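Local coordinates for protein putative Endoribonuclease L-PSP (Entamoeba histolytica, PDB 3M1X) that has no established function but belongs to the RutC (YjgF/YER057c/UK114) family and may, as other members are thought to do, act as a deaminase, at residues K68-Q73 against F108-G113; Q76-L81 against E117-H122. All blocks are in the same frame, centred on the assembly; numbering follows the deposited sequence. Where two conformers were deposited one is given.

Contact 1: K68-Q73 against F108-G113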
# COMPACT_ATOMS: atom_id res chain seq x y z
N LYS A 68 -25.14 6.69 -2.11
CA LYS A 68 -24.78 6.65 -0.71
C LYS A 68 -24.47 5.33 -0.16
O LYS A 68 -23.88 5.29 0.92
CB LYS A 68 -25.93 7.23 0.14
N THR A 69 -24.76 4.23 -0.87
CA THR A 69 -24.58 2.95 -0.34
C THR A 69 -23.24 2.34 -0.74
O THR A 69 -22.62 2.67 -1.76
CB THR A 69 -25.71 2.00 -0.78
OG1 THR A 69 -25.58 1.70 -2.15
CG2 THR A 69 -27.09 2.51 -0.37
N ILE A 70 -22.86 1.34 0.05
CA ILE A 70 -21.66 0.57 -0.26
C ILE A 70 -21.76 -0.11 -1.61
O ILE A 70 -20.79 -0.20 -2.36
CB ILE A 70 -21.31 -0.48 0.89
CG1 ILE A 70 -19.99 -1.17 0.54
CG2 ILE A 70 -22.39 -1.46 1.20
CD1 ILE A 70 -18.72 -0.29 0.54
N GLU A 71 -22.95 -0.60 -1.94
CA GLU A 71 -23.11 -1.33 -3.20
C GLU A 71 -22.86 -0.35 -4.36
O GLU A 71 -22.16 -0.65 -5.34
CB GLU A 71 -24.46 -1.93 -3.30
CG GLU A 71 -24.80 -3.08 -2.41
CD GLU A 71 -25.23 -2.67 -0.97
OE1 GLU A 71 -25.32 -1.48 -0.65
OE2 GLU A 71 -25.56 -3.63 -0.23
N GLU A 72 -23.51 0.82 -4.31
CA GLU A 72 -23.39 1.81 -5.34
C GLU A 72 -21.98 2.34 -5.52
O GLU A 72 -21.47 2.41 -6.66
CB GLU A 72 -24.35 2.96 -5.07
CG GLU A 72 -25.83 2.61 -5.30
CD GLU A 72 -26.76 3.49 -4.53
OE1 GLU A 72 -27.88 3.40 -4.92
OE2 GLU A 72 -26.50 4.14 -3.53
N GLN A 73 -21.33 2.65 -4.41
CA GLN A 73 -19.99 3.13 -4.51
C GLN A 73 -19.02 2.05 -4.93
O GLN A 73 -18.08 2.36 -5.68
CB GLN A 73 -19.51 3.78 -3.21
CG GLN A 73 -20.26 5.07 -2.91
CD GLN A 73 -19.75 5.83 -1.71
OE1 GLN A 73 -18.61 5.62 -1.26
NE2 GLN A 73 -20.60 6.71 -1.17
N PHE A 108 -17.22 -5.58 4.26
CA PHE A 108 -16.29 -6.46 3.54
C PHE A 108 -17.02 -7.46 2.65
O PHE A 108 -16.64 -7.66 1.49
CB PHE A 108 -15.36 -7.15 4.57
CG PHE A 108 -14.31 -8.10 4.00
CD1 PHE A 108 -13.24 -7.62 3.27
CD2 PHE A 108 -14.42 -9.47 4.17
CE1 PHE A 108 -12.24 -8.50 2.77
CE2 PHE A 108 -13.46 -10.34 3.68
CZ PHE A 108 -12.35 -9.83 3.02
N GLY A 109 -18.03 -8.15 3.14
CA GLY A 109 -18.67 -9.19 2.34
C GLY A 109 -19.32 -8.65 1.11
O GLY A 109 -19.14 -9.23 0.02
N VAL A 110 -20.10 -7.59 1.22
CA VAL A 110 -20.77 -6.98 0.10
C VAL A 110 -19.73 -6.49 -0.90
O VAL A 110 -19.85 -6.66 -2.11
CB VAL A 110 -21.81 -5.98 0.53
CG1 VAL A 110 -22.29 -5.18 -0.65
CG2 VAL A 110 -23.03 -6.78 1.14
N PHE A 111 -18.74 -5.77 -0.37
CA PHE A 111 -17.70 -5.28 -1.25
C PHE A 111 -17.03 -6.36 -2.02
O PHE A 111 -16.82 -6.32 -3.23
CB PHE A 111 -16.65 -4.48 -0.46
CG PHE A 111 -15.40 -4.24 -1.25
CD1 PHE A 111 -15.41 -3.31 -2.24
CD2 PHE A 111 -14.29 -5.07 -1.14
CE1 PHE A 111 -14.31 -3.13 -3.11
CE2 PHE A 111 -13.20 -4.88 -1.97
CZ PHE A 111 -13.23 -3.95 -2.93
N ASN A 112 -16.72 -7.46 -1.32
CA ASN A 112 -15.99 -8.49 -1.92
C ASN A 112 -16.80 -9.12 -3.10
O ASN A 112 -16.23 -9.48 -4.13
CB ASN A 112 -15.55 -9.48 -0.86
CG ASN A 112 -14.91 -10.69 -1.48
OD1 ASN A 112 -13.74 -10.64 -1.85
ND2 ASN A 112 -15.66 -11.77 -1.66
N GLY A 113 -18.12 -9.29 -2.93
CA GLY A 113 -18.89 -9.77 -4.01
C GLY A 113 -18.87 -8.94 -5.28
O GLY A 113 -18.83 -9.41 -6.40
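V110 meets I70 and E71 where the first turns of helices 70-87 and 108-119 lie side by side, and the touch is made by side chains alone. The apolar part is slight: CG2 of I70 comes within 4.2 Å of CG1 of V110. That same methyl is also met by E71, whose CG lies 3.7 Å from V110 CG1 and whose OE2 is 3.6 Å from it. E71 reaches it by a bend: with chi2 at 81° the chain folds over and carries the carboxylate beside V110, although its CB does not point there. The valine methyl thus sits against both the aliphatic and the charged part of the glutamate. V110 is exposed and E71 partly so, while I70, on the sheet side of them, is buried and packs on V140 of strand 140-146.

The hydrogen bonds belong to the start of helix 70-87. T69 is its N-cap: OG1 accepts from E72 N at 3.1 Å, nearly straight at 167°, and E72 OE2 in return takes T69 N at 3.2 Å, on the anti side of the carboxylate and about 22° out of its plane. This reciprocal pair is a capping box, and it leaves E72 turned off to its own helix end, well away from V110. A negative side chain at this end would also be expected to suit the helix dipole.

On the sheet side F111 rests on V140 and V142, so both helices lie on the same face of the sheet, the alpha-beta layering characteristic of the YjgF/YER057c/UK114 fold.

Contact 2: Q76-L81 against E117-H122; sequences QVMTNL and EAFGNH
M78 has the most surface buried here and reaches A118 and F119 with different parts of its chain. Its CB faces the methyl of A118, CB to CB 3.6 Å, and M78 CG lies 3.8 Å from that same A118 CB. The rest of the chain curls: chi2 of -46° and chi3 of -63° bend it twice, and the terminal CE comes round to the F119 ring, 3.6 Å from CE2 of F119 and 4.0 Å from CB of A118. The small alanine probably helps the helices come near, with the CA atoms of M78 and A118 6.4 Å apart. Helices 70-87 and 108-119 are the two that cover the sheet in this Bacillus chorismate mutase-like alpha-beta fold, and the contact falls midway along the first but at the C-terminal end of the second. The side chains of F119, the last helical residue there, and M78 cross at about a right angle. The ring of F119 is buried against V95 and T98 of strand 95-102 and also meets the ring of Y115. G120, with positive phi, then ends the helix, and a type II' turn spans F119 to H122.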
# COMPACT_ATOMS: atom_id res chain seq x y z
N GLN A 76 -19.16 1.55 -8.66
CA GLN A 76 -18.57 2.69 -9.32
C GLN A 76 -17.05 2.66 -9.24
O GLN A 76 -16.35 2.98 -10.20
CB GLN A 76 -19.09 4.01 -8.82
CG GLN A 76 -18.65 5.23 -9.67
CD GLN A 76 -19.23 5.15 -11.09
OE1 GLN A 76 -20.45 5.08 -11.20
NE2 GLN A 76 -18.45 5.21 -12.12
N VAL A 77 -16.51 2.30 -8.08
CA VAL A 77 -15.08 2.19 -7.92
C VAL A 77 -14.50 1.18 -8.92
O VAL A 77 -13.50 1.44 -9.59
CB VAL A 77 -14.70 1.79 -6.50
CG1 VAL A 77 -13.23 1.23 -6.39
CG2 VAL A 77 -14.88 2.98 -5.51
N MET A 78 -15.15 0.00 -9.04
CA MET A 78 -14.57 -0.99 -9.95
C MET A 78 -14.70 -0.61 -11.39
O MET A 78 -13.81 -0.87 -12.20
CB MET A 78 -15.26 -2.37 -9.69
CG MET A 78 -15.18 -2.91 -8.33
SD MET A 78 -13.53 -2.84 -7.53
CE MET A 78 -12.61 -3.92 -8.64
N THR A 79 -15.78 0.08 -11.75
CA THR A 79 -15.94 0.63 -13.08
C THR A 79 -14.87 1.69 -13.37
O THR A 79 -14.28 1.72 -14.43
CB THR A 79 -17.36 1.24 -13.21
OG1 THR A 79 -18.26 0.14 -13.14
CG2 THR A 79 -17.54 1.94 -14.53
N ASN A 80 -14.63 2.57 -12.40
CA ASN A 80 -13.62 3.58 -12.55
C ASN A 80 -12.23 3.00 -12.79
O ASN A 80 -11.47 3.47 -13.61
CB ASN A 80 -13.60 4.51 -11.33
CG ASN A 80 -14.77 5.46 -11.20
OD1 ASN A 80 -15.54 5.63 -12.17
ND2 ASN A 80 -14.94 6.06 -10.03
N LEU A 81 -11.87 1.96 -11.99
CA LEU A 81 -10.62 1.30 -12.20
C LEU A 81 -10.47 0.75 -13.59
O LEU A 81 -9.43 0.88 -14.23
CB LEU A 81 -10.37 0.19 -11.19
CG LEU A 81 -9.98 0.66 -9.81
CD1 LEU A 81 -10.05 -0.46 -8.86
CD2 LEU A 81 -8.60 1.37 -9.77
N GLU A 117 -17.20 -9.89 -8.95
CA GLU A 117 -17.99 -9.76 -10.20
C GLU A 117 -17.18 -9.00 -11.17
O GLU A 117 -17.12 -9.32 -12.34
CB GLU A 117 -19.33 -9.02 -10.05
CG GLU A 117 -20.27 -8.97 -11.33
CD GLU A 117 -20.08 -7.73 -12.24
OE1 GLU A 117 -19.33 -6.80 -11.97
OE2 GLU A 117 -20.60 -7.66 -13.36
N ALA A 118 -16.56 -7.89 -10.72
CA ALA A 118 -15.82 -7.00 -11.59
C ALA A 118 -14.63 -7.70 -12.25
O ALA A 118 -14.32 -7.50 -13.40
CB ALA A 118 -15.39 -5.75 -10.90
N PHE A 119 -13.94 -8.54 -11.48
CA PHE A 119 -12.74 -9.25 -12.00
C PHE A 119 -13.05 -10.57 -12.61
O PHE A 119 -12.20 -11.12 -13.33
CB PHE A 119 -11.71 -9.46 -10.85
CG PHE A 119 -10.82 -8.24 -10.66
CD1 PHE A 119 -9.88 -7.90 -11.58
CD2 PHE A 119 -10.90 -7.47 -9.48
CE1 PHE A 119 -9.09 -6.82 -11.47
CE2 PHE A 119 -10.04 -6.37 -9.32
CZ PHE A 119 -9.17 -6.07 -10.33
N GLY A 120 -14.24 -11.09 -12.45
CA GLY A 120 -14.57 -12.41 -13.07
C GLY A 120 -13.66 -13.45 -12.51
O GLY A 120 -13.49 -13.57 -11.31
N ASN A 121 -13.07 -14.27 -13.34
CA ASN A 121 -12.16 -15.31 -12.88
C ASN A 121 -10.76 -14.82 -12.62
O ASN A 121 -9.92 -15.61 -12.14
CB ASN A 121 -12.13 -16.45 -13.78
CG ASN A 121 -13.44 -17.27 -13.70
OD1 ASN A 121 -14.01 -17.42 -12.64
ND2 ASN A 121 -13.84 -17.78 -14.81
N HIS A 122 -10.43 -13.58 -12.87
CA HIS A 122 -9.07 -13.08 -12.57
C HIS A 122 -8.96 -12.77 -11.08
O HIS A 122 -9.83 -12.18 -10.50
CB HIS A 122 -8.82 -11.82 -13.41
CG HIS A 122 -7.42 -11.32 -13.22
ND1 HIS A 122 -6.35 -12.11 -13.51
CD2 HIS A 122 -6.93 -10.16 -12.71
CE1 HIS A 122 -5.24 -11.45 -13.22
NE2 HIS A 122 -5.57 -10.26 -12.74

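Contacts 1 and 2 join the same two helices, 70-87 and 108-119, at points whose centres are 12 Å apart. Along the chain their segments alternate: 68-73 and 76-81 come first, then 108-113 and 117-122, with strand 95-102 between the helices. Each helix therefore meets the other first near its start and again further along, so the pair runs side by side in the same direction over one face of the mixed sheet. Contact 1 is partly buried, its centre about 13 Å from that of the chain; contact 2 is buried, its centre about 8 Å away. Around both, a second subunit packs on the second helix and the turn after it, tying this layer to the trimer.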